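Local coordinates for fiber protein 2 (Fowl adenovirus 1, PDB 2VTW) that forms the trimeric short fibre at the capsid vertices and, through its C-terminal head, probably attaches the virion to a host receptor, at residues E104-N118 with Q152-L166. Sequence-based numbering, arbitrary orientation.
Sequences EPARNPISPPVFNMN and QVTPVLATNNTTYNL
Phe115 and Asn116 run parallel to Val156 and Leu157, joined by backbone bonds from Phe115 N to Pro155 O, from Leu157 N to Phe115 O (2.8 Å) and from Met117 N to Leu157 O. On one face of this short pairing, Val156 CG1 meets Phe115 CD2 obliquely at 3.5 Å and also touches Met117 CG; Trp75 packs nearly parallel to the Phe115 ring. On the other face, Leu157 lies alongside Asn116, its CD2 against the amide, while its CB meets Val114 CG2. Asn116 OD1 accepts from Asn118 N, an Asx turn. The Asn118 side chain meets the type I turn 158-161: ND2 reaches Ala158 O (3.1 Å) from above the carbonyl plane, Asn161 N coming to that oxygen from the opposite face, and OD1 lies against Thr159. The pairing adds residues 115-116 to strand 147-157, itself antiparallel to 163-173, in the beta-structured fibre head. At the other end, residues 104-108 pass across Asn165 and Val153, and Pro112 CB packs on Gln152 NE2 at 3.5 Å. Asn108 ND2 gives a nearly straight bond to a lone pair of Val153 O (2.9 Å); chi1 of -172° carries the amide there. Waters join Glu104 OE2 to Asn165 N, Asn165 ND2 to Glu104 OE2 and Pro105 O, and Asn108 N to Asn165 OD1. Glu104 OE1 is salt-bridged to Arg200, and Asn108 packs on Tyr49 of a neighbouring subunit.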
ATOM      1  N   GLU A 104      -0.307   0.782  19.484  1.00 19.67           N
ATOM      2  CA  GLU A 104       1.062   0.355  19.565  1.00 19.25           C
ATOM      3  C   GLU A 104       1.297  -0.687  18.479  1.00 18.70           C
ATOM      4  O   GLU A 104       0.568  -1.669  18.398  1.00 17.66           O
ATOM      5  CB  GLU A 104       1.348  -0.283  20.915  1.00 18.74           C
ATOM      6  CG  GLU A 104       2.809  -0.641  21.138  1.00 20.47           C
ATOM      7  CD  GLU A 104       3.038  -1.487  22.407  1.00 22.08           C
ATOM      8  OE1 GLU A 104       2.105  -1.587  23.251  1.00 24.43           O
ATOM      9  OE2 GLU A 104       4.173  -2.009  22.544  1.00 24.12           O
ATOM     10  N   PRO A 105       2.336  -0.477  17.661  1.00 17.85           N
ATOM     11  CA  PRO A 105       2.685  -1.495  16.671  1.00 17.88           C
ATOM     12  C   PRO A 105       3.371  -2.693  17.321  1.00 17.94           C
ATOM     13  O   PRO A 105       4.078  -2.540  18.334  1.00 17.45           O
ATOM     14  CB  PRO A 105       3.649  -0.754  15.769  1.00 18.46           C
ATOM     15  CG  PRO A 105       4.318   0.250  16.709  1.00 17.49           C
ATOM     16  CD  PRO A 105       3.223   0.695  17.597  1.00 17.40           C
ATOM     17  N   ALA A 106       3.162  -3.881  16.757  1.00 17.47           N
ATOM     18  CA  ALA A 106       3.840  -5.077  17.244  1.00 16.99           C
ATOM     19  C   ALA A 106       5.339  -4.943  17.133  1.00 16.55           C
ATOM     20  O   ALA A 106       5.857  -4.189  16.313  1.00 17.66           O
ATOM     21  CB  ALA A 106       3.324  -6.360  16.498  1.00 16.13           C
ATOM     22  N   ARG A 107       6.056  -5.670  17.976  1.00 17.23           N
ATOM     23  CA  ARG A 107       7.506  -5.752  17.901  1.00 17.53           C
ATOM     24  C   ARG A 107       7.824  -6.165  16.480  1.00 16.20           C
ATOM     25  O   ARG A 107       7.160  -7.040  15.949  1.00 15.27           O
ATOM     26  CB  ARG A 107       8.014  -6.838  18.870  1.00 17.89           C
ATOM     27  CG  ARG A 107       9.541  -6.906  19.122  1.00 20.18           C
ATOM     28  CD  ARG A 107       9.986  -8.317  19.709  1.00 23.77           C
ATOM     29  NE  ARG A 107      10.734  -9.117  18.701  1.00 30.33           N
ATOM     30  CZ  ARG A 107      10.492 -10.383  18.352  1.00 30.28           C
ATOM     31  NH1 ARG A 107       9.533 -11.102  18.918  1.00 34.91           N
ATOM     32  NH2 ARG A 107      11.242 -10.958  17.429  1.00 33.35           N
ATOM     33  N   ASN A 108       8.837  -5.545  15.907  1.00 15.67           N
ATOM     34  CA  ASN A 108       9.307  -5.841  14.561  1.00 15.96           C
ATOM     35  C   ASN A 108      10.335  -6.988  14.588  1.00 15.56           C
ATOM     36  O   ASN A 108      11.484  -6.803  15.004  1.00 15.67           O
ATOM     37  CB  ASN A 108       9.899  -4.568  13.952  1.00 14.78           C
ATOM     38  CG  ASN A 108      10.249  -4.730  12.491  1.00 15.10           C
ATOM     39  OD1 ASN A 108      10.079  -5.814  11.919  1.00 12.28           O
ATOM     40  ND2 ASN A 108      10.718  -3.655  11.870  1.00 10.38           N
ATOM     41  N   PRO A 109       9.940  -8.168  14.122  1.00 15.85           N
ATOM     42  CA  PRO A 109      10.833  -9.314  14.231  1.00 16.34           C
ATOM     43  C   PRO A 109      12.070  -9.335  13.311  1.00 16.92           C
ATOM     44  O   PRO A 109      12.957 -10.155  13.508  1.00 16.74           O
ATOM     45  CB  PRO A 109       9.912 -10.479  13.933  1.00 16.44           C
ATOM     46  CG  PRO A 109       8.921  -9.930  13.017  1.00 16.12           C
ATOM     47  CD  PRO A 109       8.685  -8.530  13.460  1.00 15.97           C
ATOM     48  N   ILE A 110      12.171  -8.421  12.350  1.00 16.57           N
ATOM     49  CA  ILE A 110      13.395  -8.332  11.576  1.00 17.16           C
ATOM     50  C   ILE A 110      14.490  -7.621  12.386  1.00 17.75           C
ATOM     51  O   ILE A 110      15.650  -7.659  12.003  1.00 17.63           O
ATOM     52  CB  ILE A 110      13.171  -7.690  10.166  1.00 16.96           C
ATOM     53  CG1 ILE A 110      13.081  -6.174  10.244  1.00 17.42           C
ATOM     54  CG2 ILE A 110      11.916  -8.304   9.477  1.00 15.55           C
ATOM     55  CD1 ILE A 110      13.066  -5.481   8.883  1.00 16.80           C
ATOM     56  N   SER A 111      14.120  -7.028  13.531  1.00 19.02           N
ATOM     57  CA  SER A 111      15.094  -6.521  14.545  1.00 18.57           C
ATOM     58  C   SER A 111      15.984  -5.431  13.997  1.00 18.56           C
ATOM     59  O   SER A 111      17.202  -5.587  13.941  1.00 18.85           O
ATOM     60  CB  SER A 111      15.953  -7.644  15.145  1.00 18.94           C
ATOM     61  OG  SER A 111      15.141  -8.568  15.853  1.00 20.26           O
ATOM     62  N   PRO A 112      15.374  -4.314  13.595  1.00 19.10           N
ATOM     63  CA  PRO A 112      16.147  -3.175  13.086  1.00 20.33           C
ATOM     64  C   PRO A 112      16.988  -2.525  14.203  1.00 21.30           C
ATOM     65  O   PRO A 112      16.756  -2.812  15.364  1.00 21.45           O
ATOM     66  CB  PRO A 112      15.081  -2.208  12.626  1.00 19.48           C
ATOM     67  CG  PRO A 112      13.853  -2.594  13.412  1.00 20.29           C
ATOM     68  CD  PRO A 112      13.932  -4.056  13.616  1.00 18.35           C
ATOM     69  N   PRO A 113      17.970  -1.683  13.847  1.00 22.43           N
ATOM     70  CA  PRO A 113      18.733  -0.958  14.894  1.00 22.75           C
ATOM     71  C   PRO A 113      17.881  -0.140  15.886  1.00 22.72           C
ATOM     72  O   PRO A 113      16.895   0.492  15.502  1.00 22.38           O
ATOM     73  CB  PRO A 113      19.663  -0.058  14.081  1.00 22.55           C
ATOM     74  CG  PRO A 113      19.876  -0.827  12.815  1.00 23.54           C
ATOM     75  CD  PRO A 113      18.499  -1.389  12.502  1.00 22.08           C
ATOM     76  N   VAL A 114      18.231  -0.219  17.169  1.00 23.04           N
ATOM     77  CA  VAL A 114      17.532   0.542  18.203  1.00 23.93           C
ATOM     78  C   VAL A 114      17.794   2.029  17.990  1.00 24.05           C
ATOM     79  O   VAL A 114      18.909   2.424  17.626  1.00 24.82           O
ATOM     80  CB  VAL A 114      17.968   0.104  19.660  1.00 24.31           C
ATOM     81  CG1 VAL A 114      19.439  -0.063  19.717  1.00 26.21           C
ATOM     82  CG2 VAL A 114      17.533   1.137  20.714  1.00 22.77           C
ATOM     83  N   PHE A 115      16.774   2.843  18.219  1.00 24.75           N
ATOM     84  CA  PHE A 115      16.953   4.288  18.305  1.00 26.14           C
ATOM     85  C   PHE A 115      17.234   4.633  19.780  1.00 26.96           C
ATOM     86  O   PHE A 115      16.336   4.603  20.618  1.00 26.31           O
ATOM     87  CB  PHE A 115      15.717   5.019  17.777  1.00 25.48           C
ATOM     88  CG  PHE A 115      15.765   6.520  17.914  1.00 24.58           C
ATOM     89  CD1 PHE A 115      16.923   7.217  17.698  1.00 24.04           C
ATOM     90  CD2 PHE A 115      14.623   7.226  18.240  1.00 25.24           C
ATOM     91  CE1 PHE A 115      16.949   8.600  17.827  1.00 25.28           C
ATOM     92  CE2 PHE A 115      14.654   8.620  18.368  1.00 25.55           C
ATOM     93  CZ  PHE A 115      15.817   9.293  18.154  1.00 24.40           C
ATOM     94  N   ASN A 116      18.495   4.930  20.081  1.00 29.01           N
ATOM     95  CA  ASN A 116      18.905   5.203  21.463  1.00 30.36           C
ATOM     96  C   ASN A 116      18.768   6.684  21.787  1.00 31.55           C
ATOM     97  O   ASN A 116      19.599   7.503  21.393  1.00 31.90           O
ATOM     98  CB  ASN A 116      20.325   4.704  21.733  1.00 30.27           C
ATOM     99  CG  ASN A 116      20.601   4.477  23.233  1.00 30.10           C
ATOM    100  OD1 ASN A 116      19.916   5.019  24.093  1.00 29.95           O
ATOM    101  ND2 ASN A 116      21.596   3.649  23.531  1.00 32.37           N
ATOM    102  N   MET A 117      17.701   7.016  22.502  1.00 33.15           N
ATOM    103  CA  MET A 117      17.454   8.387  22.940  1.00 34.97           C
ATOM    104  C   MET A 117      18.420   8.882  24.035  1.00 36.54           C
ATOM    105  O   MET A 117      18.427  10.070  24.351  1.00 36.56           O
ATOM    106  CB  MET A 117      16.033   8.510  23.456  1.00 34.99           C
ATOM    107  CG  MET A 117      15.006   8.308  22.386  1.00 34.86           C
ATOM    108  SD  MET A 117      13.416   8.730  23.020  1.00 36.40           S
ATOM    109  CE  MET A 117      13.511  10.533  22.988  1.00 36.81           C
ATOM    110  N   ASN A 118      19.212   7.974  24.607  1.00 38.12           N
ATOM    111  CA  ASN A 118      20.197   8.319  25.625  1.00 39.17           C
ATOM    112  C   ASN A 118      21.491   8.895  25.072  1.00 40.38           C
ATOM    113  O   ASN A 118      22.339   9.313  25.852  1.00 41.41           O
ATOM    114  CB  ASN A 118      20.550   7.079  26.466  1.00 39.62           C
ATOM    115  CG  ASN A 118      19.392   6.593  27.285  1.00 40.47           C
ATOM    116  OD1 ASN A 118      18.870   7.340  28.102  1.00 41.68           O
ATOM    117  ND2 ASN A 118      18.976   5.344  27.078  1.00 40.85           N
ATOM    118  N   GLN A 152       9.321   2.074   9.042  1.00 18.50           N
ATOM    119  CA  GLN A 152       9.991   1.054   9.821  1.00 17.94           C
ATOM    120  C   GLN A 152       9.535   1.108  11.282  1.00 18.21           C
ATOM    121  O   GLN A 152       9.807   2.082  12.003  1.00 17.88           O
ATOM    122  CB  GLN A 152      11.500   1.231   9.732  1.00 17.85           C
ATOM    123  CG  GLN A 152      12.341   0.162  10.468  1.00 17.14           C
ATOM    124  CD  GLN A 152      13.755   0.651  10.697  1.00 18.19           C
ATOM    125  OE1 GLN A 152      14.566   0.710   9.774  1.00 21.13           O
ATOM    126  NE2 GLN A 152      14.051   1.042  11.933  1.00 19.05           N
ATOM    127  N   VAL A 153       8.820   0.072  11.714  1.00 17.60           N
ATOM    128  CA  VAL A 153       8.556  -0.093  13.151  1.00 17.30           C
ATOM    129  C   VAL A 153       9.906  -0.382  13.840  1.00 17.85           C
ATOM    130  O   VAL A 153      10.662  -1.260  13.421  1.00 17.80           O
ATOM    131  CB  VAL A 153       7.566  -1.198  13.413  1.00 16.49           C
ATOM    132  CG1 VAL A 153       7.499  -1.530  14.911  1.00 14.03           C
ATOM    133  CG2 VAL A 153       6.208  -0.796  12.882  1.00 13.36           C
ATOM    134  N   THR A 154      10.204   0.380  14.881  1.00 18.62           N
ATOM    135  CA  THR A 154      11.549   0.436  15.451  1.00 19.21           C
ATOM    136  C   THR A 154      11.472   0.454  16.980  1.00 19.36           C
ATOM    137  O   THR A 154      10.627   1.148  17.540  1.00 20.37           O
ATOM    138  CB  THR A 154      12.260   1.758  15.026  1.00 19.78           C
ATOM    139  OG1 THR A 154      12.187   1.931  13.594  1.00 20.23           O
ATOM    140  CG2 THR A 154      13.677   1.751  15.476  1.00 18.09           C
ATOM    141  N   PRO A 155      12.332  -0.312  17.655  1.00 19.44           N
ATOM    142  CA  PRO A 155      12.432  -0.192  19.132  1.00 20.06           C
ATOM    143  C   PRO A 155      13.192   1.068  19.550  1.00 19.72           C
ATOM    144  O   PRO A 155      14.302   1.267  19.100  1.00 19.35           O
ATOM    145  CB  PRO A 155      13.218  -1.439  19.550  1.00 19.57           C
ATOM    146  CG  PRO A 155      13.853  -1.955  18.333  1.00 20.09           C
ATOM    147  CD  PRO A 155      13.237  -1.322  17.113  1.00 18.81           C
ATOM    148  N   VAL A 156      12.590   1.898  20.396  1.00 20.51           N
ATOM    149  CA  VAL A 156      13.231   3.154  20.821  1.00 20.93           C
ATOM    150  C   VAL A 156      13.657   3.067  22.305  1.00 21.15           C
ATOM    151  O   VAL A 156      12.819   2.854  23.170  1.00 19.86           O
ATOM    152  CB  VAL A 156      12.301   4.358  20.601  1.00 20.91           C
ATOM    153  CG1 VAL A 156      13.025   5.664  20.907  1.00 20.05           C
ATOM    154  CG2 VAL A 156      11.762   4.370  19.161  1.00 21.98           C
ATOM    155  N   LEU A 157      14.957   3.197  22.577  1.00 21.61           N
ATOM    156  CA  LEU A 157      15.447   3.105  23.953  1.00 22.88           C
ATOM    157  C   LEU A 157      15.315   4.482  24.615  1.00 23.28           C
ATOM    158  O   LEU A 157      16.062   5.412  24.301  1.00 23.52           O
ATOM    159  CB  LEU A 157      16.876   2.563  24.021  1.00 22.57           C
ATOM    160  CG  LEU A 157      17.414   2.177  25.416  1.00 22.61           C
ATOM    161  CD1 LEU A 157      16.661   1.019  26.060  1.00 20.87           C
ATOM    162  CD2 LEU A 157      18.895   1.875  25.314  1.00 23.11           C
ATOM    163  N   ALA A 158      14.306   4.593  25.476  1.00 24.12           N
ATOM    164  CA  ALA A 158      14.025   5.795  26.240  1.00 25.04           C
ATOM    165  C   ALA A 158      15.094   6.012  27.329  1.00 26.27           C
ATOM    166  O   ALA A 158      15.947   5.131  27.577  1.00 26.89           O
ATOM    167  CB  ALA A 158      12.646   5.678  26.871  1.00 24.53           C
ATOM    168  N   THR A 159      15.048   7.175  27.990  1.00 27.37           N
ATOM    169  CA  THR A 159      16.015   7.475  29.053  1.00 27.57           C
ATOM    170  C   THR A 159      15.832   6.592  30.282  1.00 27.69           C
ATOM    171  O   THR A 159      16.799   6.355  31.000  1.00 29.73           O
ATOM    172  CB  THR A 159      16.027   8.973  29.442  1.00 27.90           C
ATOM    173  OG1 THR A 159      14.692   9.413  29.710  1.00 29.94           O
ATOM    174  CG2 THR A 159      16.610   9.793  28.325  1.00 28.17           C
ATOM    175  N   ASN A 160      14.626   6.066  30.479  1.00 27.41           N
ATOM    176  CA  ASN A 160      14.341   5.053  31.513  1.00 26.61           C
ATOM    177  C   ASN A 160      14.883   3.629  31.258  1.00 26.34           C
ATOM    178  O   ASN A 160      14.506   2.678  31.965  1.00 26.00           O
ATOM    179  CB  ASN A 160      12.825   4.972  31.764  1.00 26.64           C
ATOM    180  CG  ASN A 160      12.077   4.255  30.660  1.00 27.54           C
ATOM    181  OD1 ASN A 160      12.677   3.813  29.669  1.00 28.75           O
ATOM    182  ND2 ASN A 160      10.762   4.122  30.825  1.00 25.65           N
ATOM    183  N   ASN A 161      15.724   3.479  30.228  1.00 25.91           N
ATOM    184  CA  ASN A 161      16.364   2.203  29.872  1.00 25.51           C
ATOM    185  C   ASN A 161      15.429   1.087  29.398  1.00 24.35           C
ATOM    186  O   ASN A 161      15.821  -0.077  29.309  1.00 24.82           O
ATOM    187  CB  ASN A 161      17.296   1.729  30.994  1.00 25.38           C
ATOM    188  CG  ASN A 161      18.555   2.564  31.070  1.00 27.96           C
ATOM    189  OD1 ASN A 161      18.824   3.381  30.182  1.00 29.61           O
ATOM    190  ND2 ASN A 161      19.343   2.359  32.123  1.00 28.75           N
ATOM    191  N   THR A 162      14.208   1.461  29.063  1.00 23.61           N
ATOM    192  CA  THR A 162      13.263   0.556  28.457  1.00 23.26           C
ATOM    193  C   THR A 162      13.032   0.946  26.969  1.00 22.58           C
ATOM    194  O   THR A 162      13.102   2.100  26.562  1.00 20.13           O
ATOM    195  CB  THR A 162      11.957   0.487  29.283  1.00 23.76           C
ATOM    196  OG1 THR A 162      12.106  -0.527  30.296  1.00 26.26           O
ATOM    197  CG2 THR A 162      10.743   0.161  28.448  1.00 23.57           C
ATOM    198  N   THR A 163      12.772  -0.078  26.178  1.00 22.66           N
ATOM    199  CA  THR A 163      12.562   0.044  24.739  1.00 22.20           C
ATOM    200  C   THR A 163      11.053   0.107  24.500  1.00 21.19           C
ATOM    201  O   THR A 163      10.289  -0.605  25.129  1.00 21.29           O
ATOM    202  CB  THR A 163      13.298  -1.143  24.073  1.00 22.62           C
ATOM    203  OG1 THR A 163      14.354  -0.680  23.217  1.00 24.24           O
ATOM    204  CG2 THR A 163      12.385  -2.088  23.453  1.00 21.07           C
ATOM    205  N   TYR A 164      10.623   1.053  23.660  1.00 20.87           N
ATOM    206  CA  TYR A 164       9.240   1.158  23.199  1.00 20.56           C
ATOM    207  C   TYR A 164       9.203   1.065  21.646  1.00 19.84           C
ATOM    208  O   TYR A 164      10.058   1.620  20.946  1.00 18.61           O
ATOM    209  CB  TYR A 164       8.629   2.513  23.585  1.00 21.61           C
ATOM    210  CG  TYR A 164       8.599   2.813  25.063  1.00 21.46           C
ATOM    211  CD1 TYR A 164       7.403   2.795  25.772  1.00 21.66           C
ATOM    212  CD2 TYR A 164       9.769   3.162  25.741  1.00 22.50           C
ATOM    213  CE1 TYR A 164       7.368   3.094  27.148  1.00 22.74           C
ATOM    214  CE2 TYR A 164       9.751   3.461  27.121  1.00 22.68           C
ATOM    215  CZ  TYR A 164       8.547   3.419  27.816  1.00 22.48           C
ATOM    216  OH  TYR A 164       8.513   3.712  29.175  1.00 23.75           O
ATOM    217  N   ASN A 165       8.184   0.390  21.126  1.00 19.59           N
ATOM    218  CA  ASN A 165       8.033   0.218  19.669  1.00 18.89           C
ATOM    219  C   ASN A 165       7.186   1.340  19.057  1.00 18.05           C
ATOM    220  O   ASN A 165       6.015   1.506  19.380  1.00 19.42           O
ATOM    221  CB  ASN A 165       7.450  -1.146  19.348  1.00 18.33           C
ATOM    222  CG  ASN A 165       8.348  -2.297  19.790  1.00 16.97           C
ATOM    223  OD1 ASN A 165       9.579  -2.271  19.663  1.00 16.81           O
ATOM    224  ND2 ASN A 165       7.723  -3.313  20.328  1.00 16.44           N
ATOM    225  N   LEU A 166       7.836   2.126  18.202  1.00 18.36           N
ATOM    226  CA  LEU A 166       7.237   3.235  17.460  1.00 17.86           C
ATOM    227  C   LEU A 166       7.435   3.013  15.947  1.00 17.97           C
ATOM    228  O   LEU A 166       8.232   2.161  15.559  1.00 17.34           O
ATOM    229  CB  LEU A 166       7.902   4.557  17.855  1.00 17.64           C
ATOM    230  CG  LEU A 166       7.441   5.250  19.170  1.00 17.88           C
ATOM    231  CD1 LEU A 166       7.767   4.400  20.409  1.00 18.74           C
ATOM    232  CD2 LEU A 166       8.075   6.644  19.244  1.00 17.08           C
TER
HETATM  233  O   HOH W   1       6.527  -1.217  23.041  1.00 18.29           O
HETATM  234  O   HOH W   2       5.103  -3.432  20.680  1.00 25.25           O
HETATM  235  O   HOH W   3      10.232  -3.367  17.257  1.00 15.74           O